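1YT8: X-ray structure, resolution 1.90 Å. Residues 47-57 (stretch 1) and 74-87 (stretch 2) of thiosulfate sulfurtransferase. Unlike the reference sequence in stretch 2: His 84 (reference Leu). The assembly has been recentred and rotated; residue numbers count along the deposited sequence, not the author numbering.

Stretch 1 47-57: PLSRLELEIHA
Stretch 2 74-87: GLAPVAAQRLHDLG

This is an apolar packing contact between a turn leading into a helix and a second helix, with no direct hydrogen bond across it and two waters bridging polar atoms of the two stretches. It buries 537 Å², both sides summed. Helix 75-85 is regular, with phi/psi near -63/-41. Helix 51-57 is kinked at His 56 and Ala 57, whose N atoms make no i-to-i-4 bond; Ala 57 N bonds instead to Glu 54 O at 3.0 Å. The axes approach to 11.3 Å, with 58° between their N-to-C directions. Register is set by Leu 48 CA to Ala 79 CA, 6.0 Å, and Glu 52 CA to Leu 86 CA, 8.3 Å.

Leu 48 lies close to the helix backbone at Ala 79, with CD1 3.7 Å from Ala 79 CB. Leu 48 (chi1 t, chi2 p; phi/psi -49/-37) places CD1 3.6 Å from Ala 79 CA. Its CD2 lies 3.7 Å from Leu 75 CD2 and 4.0 Å from Val 78 CG1. Leu 51, also t, p, sets CD1 4.1 Å from Leu 83 CD2. Ile 55 (t, p) continues the row: its CG1 is 3.7 Å from Leu 83 CD2 and its CG2 4.1 Å from Leu 86 CD1. Leu 75, Leu 83 and Leu 86 are all m, t.

Arg 82 (m, t, t; chi4 172°) extends past Leu 48 and Glu 52. Glu 52 OE2 is 4.4 Å from Arg 82 NH1, well out of the guanidinium plane, so the charges are near but form no salt bridge. Water 1 accepts from Arg 82 NH1 (2.7 Å) and donates to Leu 48 O (2.7 Å) and Glu 52 OE1 (3.0 Å).

Water 2 links His 56 NE2 (2.9 Å) to Leu 86 O (3.0 Å), which lies at the ring edge. Gly 87, phi/psi 107/2, ends the helix in a Schellman motif, its N bonded to His 84 O at 3.0 Å.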

# COMPACT_ATOMS: atom_id res chain seq x y z
N PRO A 47 4.50 -6.52 -9.33
CA PRO A 47 4.27 -6.95 -10.72
C PRO A 47 5.46 -6.66 -11.63
O PRO A 47 6.02 -5.57 -11.61
CB PRO A 47 3.03 -6.16 -11.12
CG PRO A 47 2.28 -6.05 -9.81
CD PRO A 47 3.39 -5.68 -8.86
N LEU A 48 5.83 -7.66 -12.43
CA LEU A 48 6.92 -7.50 -13.38
C LEU A 48 6.70 -6.20 -14.15
O LEU A 48 7.64 -5.48 -14.46
CB LEU A 48 6.96 -8.68 -14.35
CG LEU A 48 8.01 -8.63 -15.46
CD1 LEU A 48 9.40 -8.81 -14.88
CD2 LEU A 48 7.72 -9.72 -16.49
N SER A 49 5.43 -5.91 -14.44
CA SER A 49 5.06 -4.70 -15.19
C SER A 49 5.63 -3.39 -14.64
O SER A 49 5.91 -2.47 -15.41
CB SER A 49 3.54 -4.59 -15.29
OG SER A 49 3.01 -5.61 -16.11
N ARG A 50 5.79 -3.30 -13.32
CA ARG A 50 6.33 -2.08 -12.72
C ARG A 50 7.52 -2.33 -11.79
O ARG A 50 7.82 -1.51 -10.91
CB ARG A 50 5.23 -1.31 -11.98
CG ARG A 50 4.48 -2.08 -10.90
CD ARG A 50 3.50 -1.15 -10.17
NE ARG A 50 2.73 -1.79 -9.11
CZ ARG A 50 1.63 -2.52 -9.30
NH1 ARG A 50 1.16 -2.72 -10.53
NH2 ARG A 50 0.99 -3.04 -8.26
N LEU A 51 8.19 -3.46 -11.99
CA LEU A 51 9.34 -3.85 -11.19
C LEU A 51 10.39 -2.75 -11.04
O LEU A 51 10.78 -2.39 -9.93
CB LEU A 51 9.99 -5.10 -11.79
CG LEU A 51 11.25 -5.67 -11.14
CD1 LEU A 51 10.92 -6.20 -9.76
CD2 LEU A 51 11.82 -6.79 -12.00
N GLU A 52 10.85 -2.19 -12.16
CA GLU A 52 11.87 -1.15 -12.14
C GLU A 52 11.48 0.15 -11.44
O GLU A 52 12.35 0.87 -10.95
CB GLU A 52 12.33 -0.83 -13.56
CG GLU A 52 12.94 -2.01 -14.30
CD GLU A 52 11.94 -2.74 -15.18
OE1 GLU A 52 10.74 -2.80 -14.82
OE2 GLU A 52 12.36 -3.25 -16.24
N LEU A 53 10.19 0.44 -11.38
CA LEU A 53 9.72 1.67 -10.76
C LEU A 53 9.68 1.65 -9.24
O LEU A 53 9.67 2.71 -8.60
CB LEU A 53 8.31 2.00 -11.28
CG LEU A 53 8.09 2.16 -12.78
CD1 LEU A 53 6.61 2.37 -13.06
CD2 LEU A 53 8.90 3.33 -13.30
N GLU A 54 9.67 0.46 -8.64
CA GLU A 54 9.58 0.37 -7.19
C GLU A 54 10.65 -0.44 -6.47
O GLU A 54 10.82 -0.30 -5.26
CB GLU A 54 8.22 -0.21 -6.80
CG GLU A 54 7.03 0.61 -7.26
CD GLU A 54 5.69 0.00 -6.84
OE1 GLU A 54 5.69 -1.01 -6.11
OE2 GLU A 54 4.64 0.54 -7.24
N ILE A 55 11.38 -1.28 -7.20
CA ILE A 55 12.38 -2.13 -6.57
C ILE A 55 13.43 -1.43 -5.70
O ILE A 55 13.73 -1.89 -4.60
CB ILE A 55 13.09 -3.02 -7.63
CG1 ILE A 55 13.88 -4.13 -6.93
CG2 ILE A 55 14.00 -2.17 -8.52
CD1 ILE A 55 13.00 -5.16 -6.23
N HIS A 56 13.96 -0.30 -6.16
CA HIS A 56 14.98 0.39 -5.38
C HIS A 56 14.45 0.99 -4.08
O HIS A 56 15.23 1.25 -3.15
CB HIS A 56 15.66 1.48 -6.21
CG HIS A 56 16.55 0.94 -7.29
ND1 HIS A 56 17.16 -0.29 -7.18
CD2 HIS A 56 16.94 1.46 -8.47
CE1 HIS A 56 17.90 -0.51 -8.26
NE2 HIS A 56 17.78 0.54 -9.06
N ALA A 57 13.15 1.20 -3.99
CA ALA A 57 12.55 1.74 -2.78
C ALA A 57 12.10 0.62 -1.84
O ALA A 57 12.29 0.71 -0.63
CB ALA A 57 11.36 2.64 -3.13
N GLY A 74 5.82 -17.72 -16.58
CA GLY A 74 7.09 -17.41 -17.21
C GLY A 74 7.53 -15.99 -16.90
O GLY A 74 8.41 -15.44 -17.56
N LEU A 75 6.90 -15.39 -15.90
CA LEU A 75 7.22 -14.03 -15.48
C LEU A 75 8.43 -14.01 -14.54
O LEU A 75 9.27 -13.12 -14.61
CB LEU A 75 6.02 -13.39 -14.76
CG LEU A 75 4.71 -13.17 -15.53
CD1 LEU A 75 3.65 -12.61 -14.59
CD2 LEU A 75 4.94 -12.21 -16.68
N ALA A 76 8.50 -15.00 -13.66
CA ALA A 76 9.58 -15.08 -12.68
C ALA A 76 10.99 -15.05 -13.29
O ALA A 76 11.83 -14.25 -12.88
CB ALA A 76 9.41 -16.31 -11.80
N PRO A 77 11.27 -15.92 -14.27
CA PRO A 77 12.61 -15.90 -14.85
C PRO A 77 13.00 -14.55 -15.47
O PRO A 77 14.16 -14.15 -15.41
CB PRO A 77 12.58 -17.04 -15.88
CG PRO A 77 11.11 -17.17 -16.20
CD PRO A 77 10.46 -17.00 -14.85
N VAL A 78 12.03 -13.85 -16.06
CA VAL A 78 12.29 -12.54 -16.66
C VAL A 78 12.59 -11.54 -15.54
O VAL A 78 13.52 -10.73 -15.64
CB VAL A 78 11.07 -12.05 -17.48
CG1 VAL A 78 11.31 -10.64 -18.00
CG2 VAL A 78 10.81 -13.00 -18.64
N ALA A 79 11.81 -11.60 -14.47
CA ALA A 79 12.01 -10.71 -13.34
C ALA A 79 13.40 -10.92 -12.73
O ALA A 79 14.10 -9.96 -12.42
CB ALA A 79 10.94 -10.97 -12.29
N ALA A 80 13.79 -12.18 -12.58
CA ALA A 80 15.09 -12.51 -12.00
C ALA A 80 16.24 -11.92 -12.81
O ALA A 80 17.19 -11.38 -12.25
CB ALA A 80 15.26 -14.03 -11.91
N GLN A 81 16.14 -12.01 -14.14
CA GLN A 81 17.17 -11.48 -15.03
C GLN A 81 17.26 -9.96 -14.94
O GLN A 81 18.35 -9.39 -14.87
CB GLN A 81 16.89 -11.88 -16.48
CG GLN A 81 17.95 -11.43 -17.47
CD GLN A 81 19.31 -12.02 -17.17
OE1 GLN A 81 19.46 -13.24 -17.03
NE2 GLN A 81 20.33 -11.16 -17.06
N ARG A 82 16.11 -9.29 -14.96
CA ARG A 82 16.11 -7.84 -14.90
C ARG A 82 16.68 -7.37 -13.58
O ARG A 82 17.37 -6.35 -13.52
CB ARG A 82 14.69 -7.30 -15.11
CG ARG A 82 14.26 -7.46 -16.55
CD ARG A 82 12.83 -7.02 -16.80
NE ARG A 82 12.48 -7.21 -18.21
CZ ARG A 82 11.26 -7.06 -18.71
NH1 ARG A 82 10.25 -6.72 -17.92
NH2 ARG A 82 11.05 -7.27 -20.00
N LEU A 83 16.42 -8.12 -12.51
CA LEU A 83 16.96 -7.74 -11.21
C LEU A 83 18.48 -7.90 -11.24
O LEU A 83 19.20 -7.07 -10.69
CB LEU A 83 16.35 -8.61 -10.11
CG LEU A 83 14.89 -8.31 -9.77
CD1 LEU A 83 14.29 -9.43 -8.92
CD2 LEU A 83 14.83 -6.98 -9.04
N HIS A 84 18.98 -8.95 -11.86
CA HIS A 84 20.41 -9.12 -11.93
C HIS A 84 21.05 -7.95 -12.67
O HIS A 84 22.05 -7.38 -12.23
CB HIS A 84 20.76 -10.44 -12.62
CG HIS A 84 22.23 -10.63 -12.84
ND1 HIS A 84 23.07 -11.15 -11.88
CD2 HIS A 84 23.04 -10.24 -13.86
CE1 HIS A 84 24.33 -11.08 -12.29
NE2 HIS A 84 24.34 -10.52 -13.49
N ASP A 85 20.45 -7.59 -13.79
CA ASP A 85 20.92 -6.47 -14.59
C ASP A 85 20.79 -5.11 -13.88
O ASP A 85 21.47 -4.14 -14.23
CB ASP A 85 20.19 -6.45 -15.93
CG ASP A 85 20.48 -7.70 -16.76
OD1 ASP A 85 21.65 -8.14 -16.77
OD2 ASP A 85 19.56 -8.23 -17.39
N LEU A 86 19.92 -5.04 -12.88
CA LEU A 86 19.75 -3.80 -12.12
C LEU A 86 20.76 -3.72 -10.98
O LEU A 86 20.83 -2.71 -10.27
CB LEU A 86 18.33 -3.67 -11.56
CG LEU A 86 17.24 -3.38 -12.60
CD1 LEU A 86 15.87 -3.41 -11.95
CD2 LEU A 86 17.51 -2.02 -13.24
N GLY A 87 21.54 -4.78 -10.81
CA GLY A 87 22.54 -4.79 -9.76
C GLY A 87 22.29 -5.65 -8.54
O GLY A 87 23.10 -5.65 -7.62
O HOH W 1 10.12 -5.65 -15.42
O HOH W 2 19.95 0.06 -10.85